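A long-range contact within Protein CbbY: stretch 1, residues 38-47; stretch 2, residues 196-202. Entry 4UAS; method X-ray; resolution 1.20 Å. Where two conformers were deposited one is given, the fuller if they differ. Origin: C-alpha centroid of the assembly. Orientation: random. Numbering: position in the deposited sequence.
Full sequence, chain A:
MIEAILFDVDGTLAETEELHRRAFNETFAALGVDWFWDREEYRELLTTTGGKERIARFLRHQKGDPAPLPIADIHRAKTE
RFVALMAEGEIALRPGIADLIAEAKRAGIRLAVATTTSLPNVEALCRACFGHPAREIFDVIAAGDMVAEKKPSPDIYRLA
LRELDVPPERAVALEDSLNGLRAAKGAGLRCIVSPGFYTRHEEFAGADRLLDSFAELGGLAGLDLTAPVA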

# COMPACT_ATOMS: atom_id res chain seq x y z
N ASP A 38 11.77 1.94 16.30
CA ASP A 38 10.88 1.11 17.08
C ASP A 38 9.44 1.31 16.61
O ASP A 38 9.16 2.18 15.80
CB ASP A 38 11.08 1.24 18.60
CG ASP A 38 10.85 2.59 19.15
OD1 ASP A 38 10.01 3.38 18.64
OD2 ASP A 38 11.51 2.90 20.25
N ARG A 39 8.52 0.49 17.10
CA ARG A 39 7.13 0.62 16.68
C ARG A 39 6.49 1.97 16.94
O ARG A 39 5.72 2.48 16.15
CB ARG A 39 6.24 -0.45 17.30
CG ARG A 39 6.40 -1.79 16.74
CD ARG A 39 5.48 -2.77 17.41
NE ARG A 39 5.41 -4.03 16.76
CZ ARG A 39 4.63 -5.02 17.17
NH1 ARG A 39 3.85 -4.92 18.23
NH2 ARG A 39 4.61 -6.15 16.52
N GLU A 40 6.83 2.54 18.11
CA GLU A 40 6.27 3.83 18.45
C GLU A 40 6.69 4.89 17.42
O GLU A 40 5.86 5.68 16.93
CB GLU A 40 6.72 4.23 19.87
CG GLU A 40 6.28 5.60 20.28
CD GLU A 40 6.55 5.95 21.75
OE1 GLU A 40 6.84 5.10 22.56
OE2 GLU A 40 6.27 7.07 22.14
N GLU A 41 7.99 4.92 17.10
CA GLU A 41 8.45 5.92 16.13
C GLU A 41 7.92 5.56 14.72
O GLU A 41 7.55 6.45 13.95
CB GLU A 41 9.95 6.04 16.16
CG GLU A 41 10.50 6.98 15.11
CD GLU A 41 11.88 7.46 15.38
OE1 GLU A 41 12.61 6.78 16.10
OE2 GLU A 41 12.25 8.51 14.91
N TYR A 42 7.89 4.29 14.37
CA TYR A 42 7.43 3.93 13.04
C TYR A 42 5.98 4.29 12.83
O TYR A 42 5.57 4.75 11.72
CB TYR A 42 7.72 2.42 12.79
CG TYR A 42 7.67 2.07 11.32
CD1 TYR A 42 8.59 2.65 10.42
CD2 TYR A 42 6.73 1.20 10.78
CE1 TYR A 42 8.62 2.33 9.07
CE2 TYR A 42 6.73 0.87 9.46
CZ TYR A 42 7.65 1.41 8.59
OH TYR A 42 7.63 1.16 7.24
N ARG A 43 5.13 4.16 13.83
CA ARG A 43 3.72 4.57 13.69
C ARG A 43 3.57 6.01 13.32
O ARG A 43 2.73 6.35 12.51
CB ARG A 43 2.99 4.26 15.00
CG ARG A 43 1.47 4.53 14.92
CD ARG A 43 0.76 4.24 16.23
NE ARG A 43 0.82 2.81 16.51
CZ ARG A 43 -0.03 1.88 16.16
NH1 ARG A 43 -1.19 2.16 15.50
NH2 ARG A 43 0.29 0.64 16.33
N GLU A 44 4.47 6.88 13.84
CA GLU A 44 4.48 8.31 13.45
C GLU A 44 5.01 8.50 12.04
O GLU A 44 4.39 9.20 11.22
CB GLU A 44 5.27 9.10 14.45
CG GLU A 44 4.75 9.08 15.89
CD GLU A 44 3.28 9.47 15.99
OE1 GLU A 44 2.91 10.57 15.43
OE2 GLU A 44 2.47 8.67 16.61
N LEU A 45 6.12 7.88 11.75
CA LEU A 45 6.72 8.01 10.43
C LEU A 45 5.84 7.51 9.29
O LEU A 45 5.99 7.98 8.14
CB LEU A 45 8.08 7.31 10.42
CG LEU A 45 9.22 7.90 11.21
CD1 LEU A 45 10.43 6.98 11.21
CD2 LEU A 45 9.55 9.30 10.68
N LEU A 46 4.95 6.57 9.58
CA LEU A 46 4.03 6.03 8.61
C LEU A 46 3.06 7.04 8.08
O LEU A 46 2.45 6.79 7.02
CB LEU A 46 3.30 4.81 9.17
CG LEU A 46 4.05 3.46 9.10
CD1 LEU A 46 3.31 2.43 9.90
CD2 LEU A 46 4.19 3.01 7.67
N THR A 47 2.87 8.18 8.71
CA THR A 47 1.98 9.22 8.19
C THR A 47 2.57 9.91 6.97
O THR A 47 1.84 10.60 6.25
CB THR A 47 1.52 10.26 9.23
OG1 THR A 47 2.66 11.06 9.61
CG2 THR A 47 0.91 9.57 10.45
N GLY A 196 -5.60 -1.70 10.17
CA GLY A 196 -4.74 -2.71 10.73
C GLY A 196 -3.96 -2.13 11.83
O GLY A 196 -4.28 -1.06 12.35
N PHE A 197 -2.91 -2.85 12.22
CA PHE A 197 -2.20 -2.54 13.40
C PHE A 197 -1.79 -1.05 13.53
O PHE A 197 -1.98 -0.39 14.57
CB PHE A 197 -0.91 -3.45 13.53
CG PHE A 197 -0.06 -3.14 14.72
CD1 PHE A 197 -0.51 -3.38 15.97
CD2 PHE A 197 1.24 -2.66 14.56
CE1 PHE A 197 0.24 -3.08 17.06
CE2 PHE A 197 2.01 -2.40 15.65
CZ PHE A 197 1.52 -2.58 16.91
N TYR A 198 -1.17 -0.55 12.48
CA TYR A 198 -0.59 0.77 12.53
C TYR A 198 -1.58 1.88 12.23
O TYR A 198 -1.24 3.04 12.34
CB TYR A 198 0.58 0.87 11.58
CG TYR A 198 1.86 0.31 12.13
CD1 TYR A 198 2.47 -0.80 11.57
CD2 TYR A 198 2.51 0.96 13.15
CE1 TYR A 198 3.69 -1.25 12.03
CE2 TYR A 198 3.75 0.50 13.65
CZ TYR A 198 4.32 -0.61 13.07
OH TYR A 198 5.54 -1.00 13.56
N THR A 199 -2.83 1.57 11.87
CA THR A 199 -3.84 2.56 11.49
C THR A 199 -5.11 2.53 12.31
O THR A 199 -5.97 3.34 12.09
CB THR A 199 -4.14 2.51 10.01
OG1 THR A 199 -4.72 1.22 9.74
CG2 THR A 199 -2.92 2.79 9.17
N ARG A 200 -5.21 1.59 13.22
CA ARG A 200 -6.43 1.42 13.96
C ARG A 200 -6.87 2.64 14.79
O ARG A 200 -8.07 2.84 15.03
CB ARG A 200 -6.37 0.20 14.84
CG ARG A 200 -7.77 -0.35 15.01
CD ARG A 200 -7.63 -1.61 15.80
NE ARG A 200 -6.78 -2.66 15.20
CZ ARG A 200 -7.17 -3.39 14.17
NH1 ARG A 200 -6.37 -4.33 13.70
NH2 ARG A 200 -8.30 -3.15 13.64
N HIS A 201 -5.88 3.45 15.18
CA HIS A 201 -6.11 4.65 15.97
C HIS A 201 -6.71 5.78 15.12
O HIS A 201 -7.09 6.84 15.67
CB HIS A 201 -4.81 5.12 16.63
CG HIS A 201 -3.81 5.61 15.64
ND1 HIS A 201 -3.03 4.77 14.87
CD2 HIS A 201 -3.47 6.86 15.28
CE1 HIS A 201 -2.25 5.45 14.07
NE2 HIS A 201 -2.52 6.73 14.30
N GLU A 202 -6.64 5.67 13.79
CA GLU A 202 -7.08 6.75 12.91
C GLU A 202 -8.60 6.85 12.85
O GLU A 202 -9.33 5.93 13.21
CB GLU A 202 -6.50 6.59 11.51
CG GLU A 202 -4.95 6.65 11.48
CD GLU A 202 -4.38 6.47 10.10
OE1 GLU A 202 -4.99 5.84 9.26
OE2 GLU A 202 -3.29 7.04 9.84
O HOH W 1 0.35 5.23 11.37

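Gly196 does not reach stretch 1, but it anchors the local fold: its N donates to Thr199 OG1 (3.1 Å, 174°), and its O accepts from Thr199 N at 3.0 Å. Phe197 makes the first polar link. Its carbonyl O receives Arg43 NH1 at 2.8 Å (N-H...O angle 146°) and Arg43 NH2 at 3.1 Å (138°), so one acceptor takes two donors from the edge of the guanidinium. The Phe197 ring, with chi1 t, meets the same group: Arg43 CZ lies 4.8 Å from the ring centroid and 12° off the normal, a cation-pi arrangement. Phe197 CZ also lies over a face of the Arg39 guanidinium, 3.6 Å from Arg39 NH1.

Tyr198 is buried and has 123 Å² covered by stretch 1, nearly matching the 124 Å² of Arg43, within 470 Å² buried in total. Its ring accepts Leu46 CD1 over one face, 3.7 Å from the centroid and 25° off the normal, a CH-pi contact that suits a branched aliphatic side chain. The edge of Tyr42 points toward the face of Tyr198, with centroids 5.6 Å apart and planes at 74°. Arg43 CB approaches Tyr198 CD2 at the ring edge (3.8 Å), so aliphatic and charged parts of one arginine both serve the contact. Although Arg43 NH1 is 3.3 Å from Tyr198 O, the angle is too poor for a hydrogen bond; that carbonyl instead accepts from water 1 (O to Tyr198 O, 2.9 Å), which also donates to Arg43 O at 2.9 Å.

Thr199 opens a type I turn closed by Glu202 N to Thr199 O (3.0 Å). Within it, Arg200 leads its side-chain end away, whereas the CA-to-CB bond of His201 points toward stretch 1 and its ND1 accepts from Arg43 NH1 (3.3 Å, 150°). The unprotonated ring nitrogen suits this cationic donor.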